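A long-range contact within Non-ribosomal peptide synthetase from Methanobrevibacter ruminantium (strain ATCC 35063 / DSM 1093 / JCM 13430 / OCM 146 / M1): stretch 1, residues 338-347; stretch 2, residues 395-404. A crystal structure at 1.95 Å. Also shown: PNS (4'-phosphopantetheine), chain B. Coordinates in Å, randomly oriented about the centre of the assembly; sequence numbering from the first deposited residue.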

# COMPACT_ATOMS: atom_id res chain seq x y z
N ALA A 338 2.88 4.74 -6.92
CA ALA A 338 3.51 6.01 -6.57
C ALA A 338 5.03 5.98 -6.72
O ALA A 338 5.63 6.95 -7.20
CB ALA A 338 3.11 6.43 -5.15
N PHE A 339 5.67 4.89 -6.30
CA PHE A 339 7.12 4.77 -6.46
C PHE A 339 7.51 4.87 -7.94
O PHE A 339 8.44 5.61 -8.30
CB PHE A 339 7.59 3.44 -5.85
CG PHE A 339 9.01 3.07 -6.19
CD1 PHE A 339 10.07 3.68 -5.55
CD2 PHE A 339 9.28 2.10 -7.13
CE1 PHE A 339 11.37 3.32 -5.86
CE2 PHE A 339 10.57 1.75 -7.44
CZ PHE A 339 11.62 2.36 -6.79
N LEU A 340 6.81 4.14 -8.80
CA LEU A 340 7.15 4.19 -10.22
C LEU A 340 6.81 5.54 -10.83
O LEU A 340 7.53 6.00 -11.70
CB LEU A 340 6.46 3.05 -10.98
CG LEU A 340 7.02 1.65 -10.70
CD1 LEU A 340 6.14 0.58 -11.29
CD2 LEU A 340 8.42 1.47 -11.20
N ASN A 341 5.73 6.20 -10.39
CA ASN A 341 5.41 7.50 -10.99
C ASN A 341 6.42 8.56 -10.57
O ASN A 341 6.71 9.49 -11.34
CB ASN A 341 3.99 7.94 -10.60
CG ASN A 341 2.92 7.22 -11.40
OD1 ASN A 341 3.12 6.84 -12.56
ND2 ASN A 341 1.76 7.02 -10.78
N ASN A 342 6.96 8.45 -9.36
CA ASN A 342 8.05 9.30 -8.94
C ASN A 342 9.27 9.09 -9.84
O ASN A 342 9.88 10.07 -10.31
CB ASN A 342 8.37 9.01 -7.47
CG ASN A 342 9.74 9.50 -7.06
OD1 ASN A 342 9.91 10.68 -6.69
N ILE A 343 9.62 7.82 -10.11
CA ILE A 343 10.68 7.51 -11.08
C ILE A 343 10.37 8.10 -12.46
O ILE A 343 11.27 8.55 -13.18
CB ILE A 343 10.89 5.99 -11.17
CG1 ILE A 343 11.20 5.38 -9.80
CG2 ILE A 343 11.97 5.67 -12.15
CD1 ILE A 343 12.53 5.78 -9.27
N LYS A 344 9.09 8.05 -12.87
CA LYS A 344 8.71 8.61 -14.16
C LYS A 344 8.99 10.11 -14.19
O LYS A 344 9.46 10.64 -15.20
CB LYS A 344 7.23 8.36 -14.45
CG LYS A 344 6.85 8.53 -15.91
CD LYS A 344 5.36 8.83 -16.09
CE LYS A 344 4.59 7.58 -16.41
NZ LYS A 344 3.78 7.70 -17.65
N THR A 345 8.65 10.80 -13.11
CA THR A 345 8.93 12.24 -13.07
C THR A 345 10.42 12.50 -13.18
O THR A 345 10.85 13.40 -13.91
CB THR A 345 8.36 12.87 -11.81
OG1 THR A 345 6.95 13.00 -11.94
CG2 THR A 345 8.96 14.24 -11.59
N ILE A 346 11.23 11.70 -12.46
CA ILE A 346 12.67 11.90 -12.53
C ILE A 346 13.14 11.73 -13.97
O ILE A 346 13.98 12.49 -14.47
CB ILE A 346 13.40 10.94 -11.57
CG1 ILE A 346 13.34 11.45 -10.14
CG2 ILE A 346 14.84 10.77 -11.97
CD1 ILE A 346 13.79 10.42 -9.11
N LYS A 347 12.57 10.75 -14.67
CA LYS A 347 12.94 10.55 -16.07
C LYS A 347 12.51 11.74 -16.93
O LYS A 347 13.28 12.20 -17.78
CB LYS A 347 12.34 9.23 -16.58
CG LYS A 347 12.73 8.88 -18.01
CD LYS A 347 11.69 9.38 -19.00
CE LYS A 347 12.10 9.20 -20.45
NZ LYS A 347 11.09 9.78 -21.38
N SER A 395 19.46 2.18 -4.11
CA SER A 395 19.19 3.61 -4.11
C SER A 395 18.66 4.03 -5.47
O SER A 395 18.59 3.24 -6.40
CB SER A 395 20.45 4.40 -3.76
OG SER A 395 21.30 4.46 -4.87
N HIS A 396 18.27 5.31 -5.57
CA HIS A 396 17.79 5.81 -6.84
C HIS A 396 18.92 6.01 -7.84
O HIS A 396 18.65 6.16 -9.03
CB HIS A 396 16.99 7.09 -6.65
CG HIS A 396 15.60 6.84 -6.16
ND1 HIS A 396 15.32 6.48 -4.85
CD2 HIS A 396 14.41 6.86 -6.80
CE1 HIS A 396 14.02 6.31 -4.71
NE2 HIS A 396 13.44 6.52 -5.88
N ARG A 397 20.17 5.99 -7.38
CA ARG A 397 21.28 5.92 -8.33
C ARG A 397 21.31 4.56 -9.01
O ARG A 397 21.58 4.47 -10.21
CB ARG A 397 22.61 6.20 -7.62
CG ARG A 397 22.69 7.56 -6.94
CD ARG A 397 24.05 7.78 -6.29
NE ARG A 397 24.12 9.12 -5.72
CZ ARG A 397 23.77 9.42 -4.48
NH1 ARG A 397 23.33 8.46 -3.65
NH2 ARG A 397 23.83 10.67 -4.06
N ASP A 398 21.00 3.50 -8.27
CA ASP A 398 20.90 2.18 -8.89
C ASP A 398 19.80 2.18 -9.94
O ASP A 398 19.99 1.68 -11.07
CB ASP A 398 20.62 1.12 -7.83
CG ASP A 398 21.77 0.93 -6.89
OD1 ASP A 398 22.90 0.73 -7.37
OD2 ASP A 398 21.55 0.99 -5.66
N ILE A 399 18.64 2.75 -9.58
CA ILE A 399 17.52 2.75 -10.50
C ILE A 399 17.86 3.59 -11.73
O ILE A 399 17.62 3.17 -12.86
CB ILE A 399 16.24 3.26 -9.82
CG1 ILE A 399 15.71 2.19 -8.87
CG2 ILE A 399 15.22 3.63 -10.87
CD1 ILE A 399 15.29 2.75 -7.53
N VAL A 400 18.45 4.77 -11.52
CA VAL A 400 18.77 5.64 -12.65
C VAL A 400 19.89 5.05 -13.50
O VAL A 400 19.89 5.22 -14.72
CB VAL A 400 19.08 7.06 -12.15
CG1 VAL A 400 19.84 7.86 -13.18
CG2 VAL A 400 17.77 7.79 -11.85
N ASP A 401 20.85 4.33 -12.90
CA ASP A 401 21.84 3.63 -13.70
C ASP A 401 21.17 2.64 -14.64
O ASP A 401 21.55 2.53 -15.81
CB ASP A 401 22.85 2.90 -12.82
CG ASP A 401 23.81 3.85 -12.10
OD1 ASP A 401 23.79 5.07 -12.40
OD2 ASP A 401 24.56 3.39 -11.21
N ALA A 402 20.16 1.91 -14.14
CA ALA A 402 19.41 1.00 -15.01
C ALA A 402 18.62 1.76 -16.08
O ALA A 402 18.56 1.34 -17.25
CB ALA A 402 18.47 0.13 -14.18
N LEU A 403 17.97 2.86 -15.71
CA LEU A 403 17.17 3.60 -16.69
C LEU A 403 18.04 4.21 -17.78
O LEU A 403 17.64 4.26 -18.95
CB LEU A 403 16.36 4.69 -16.00
CG LEU A 403 15.00 4.24 -15.49
CD1 LEU A 403 14.34 5.41 -14.77
CD2 LEU A 403 14.14 3.72 -16.64
N ASN A 404 19.24 4.67 -17.44
CA ASN A 404 20.08 5.32 -18.44
C ASN A 404 20.61 4.37 -19.51
O ASN A 404 21.15 4.84 -20.52
CB ASN A 404 21.24 6.05 -17.77
CG ASN A 404 20.85 7.41 -17.27
OD1 ASN A 404 19.80 7.93 -17.65
ND2 ASN A 404 21.68 8.00 -16.42
O23 PNS B . -8.51 8.20 -6.74
P24 PNS B . -7.45 8.64 -7.64
O26 PNS B . -7.37 7.99 -8.92
O27 PNS B . -6.16 8.17 -6.95
C28 PNS B . -4.90 8.68 -7.28
C29 PNS B . -3.83 8.34 -6.26
C30 PNS B . -2.51 8.85 -6.77
C31 PNS B . -4.14 9.05 -4.95
C32 PNS B . -3.75 6.80 -6.10
O33 PNS B . -3.73 6.22 -7.37
C34 PNS B . -2.57 6.35 -5.26
O35 PNS B . -2.55 6.65 -4.11
N36 PNS B . -1.62 5.62 -5.83
C37 PNS B . -0.48 5.07 -5.18
C38 PNS B . -0.71 3.70 -4.58
C39 PNS B . 0.56 3.04 -4.17
O40 PNS B . 1.55 3.12 -4.82
N41 PNS B . 0.50 2.37 -3.07
O HOH W 1 10.54 6.66 -6.43

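Two helices, residues 338-347 and 396-403, pack at 61° with their axes 11.5 Å apart at closest approach, a spacing filled by side chains. No direct hydrogen bond joins them; the contact is mainly apolar and buries 331 Å² in total.

Ile-343 covers the most surface. Its CA-to-CB bond points toward the second helix, and its branched side chain reaches three residues there: CD1 lies 3.3 Å from CD2 of His-396 and 3.8 Å from CG2 of Ile-399, while CG2 meets CD1 of Leu-403 at 3.5 Å. The β-branch spans the contacting run of the second helix, CG1 leading to CD1 near His-396 and CG2 lying near Leu-403, with Ile-399 close to both.

His-396, nearly equal in area, sits in the first turn of its helix with its CA-to-CB bond pointing toward the first helix. The ring packs obliquely against Phe-339, centroids 5.8 Å apart and planes at 60°. A buried imidazole still needs polar partners: ND1 is hydrogen-bonded elsewhere in the structure, and NE2 lies 3.0 Å from a water oxygen. That water donates to Phe-339 O, also at 3.0 Å, and so bridges the helices.

Leu-403 follows in area. Around these residues, the t rotamer of Phe-339 brings CZ within 3.8 Å of Ile-399 CD1, at the ring edge, and Ile-346 CG2 approaches Val-400 CG2 at 4.2 Å.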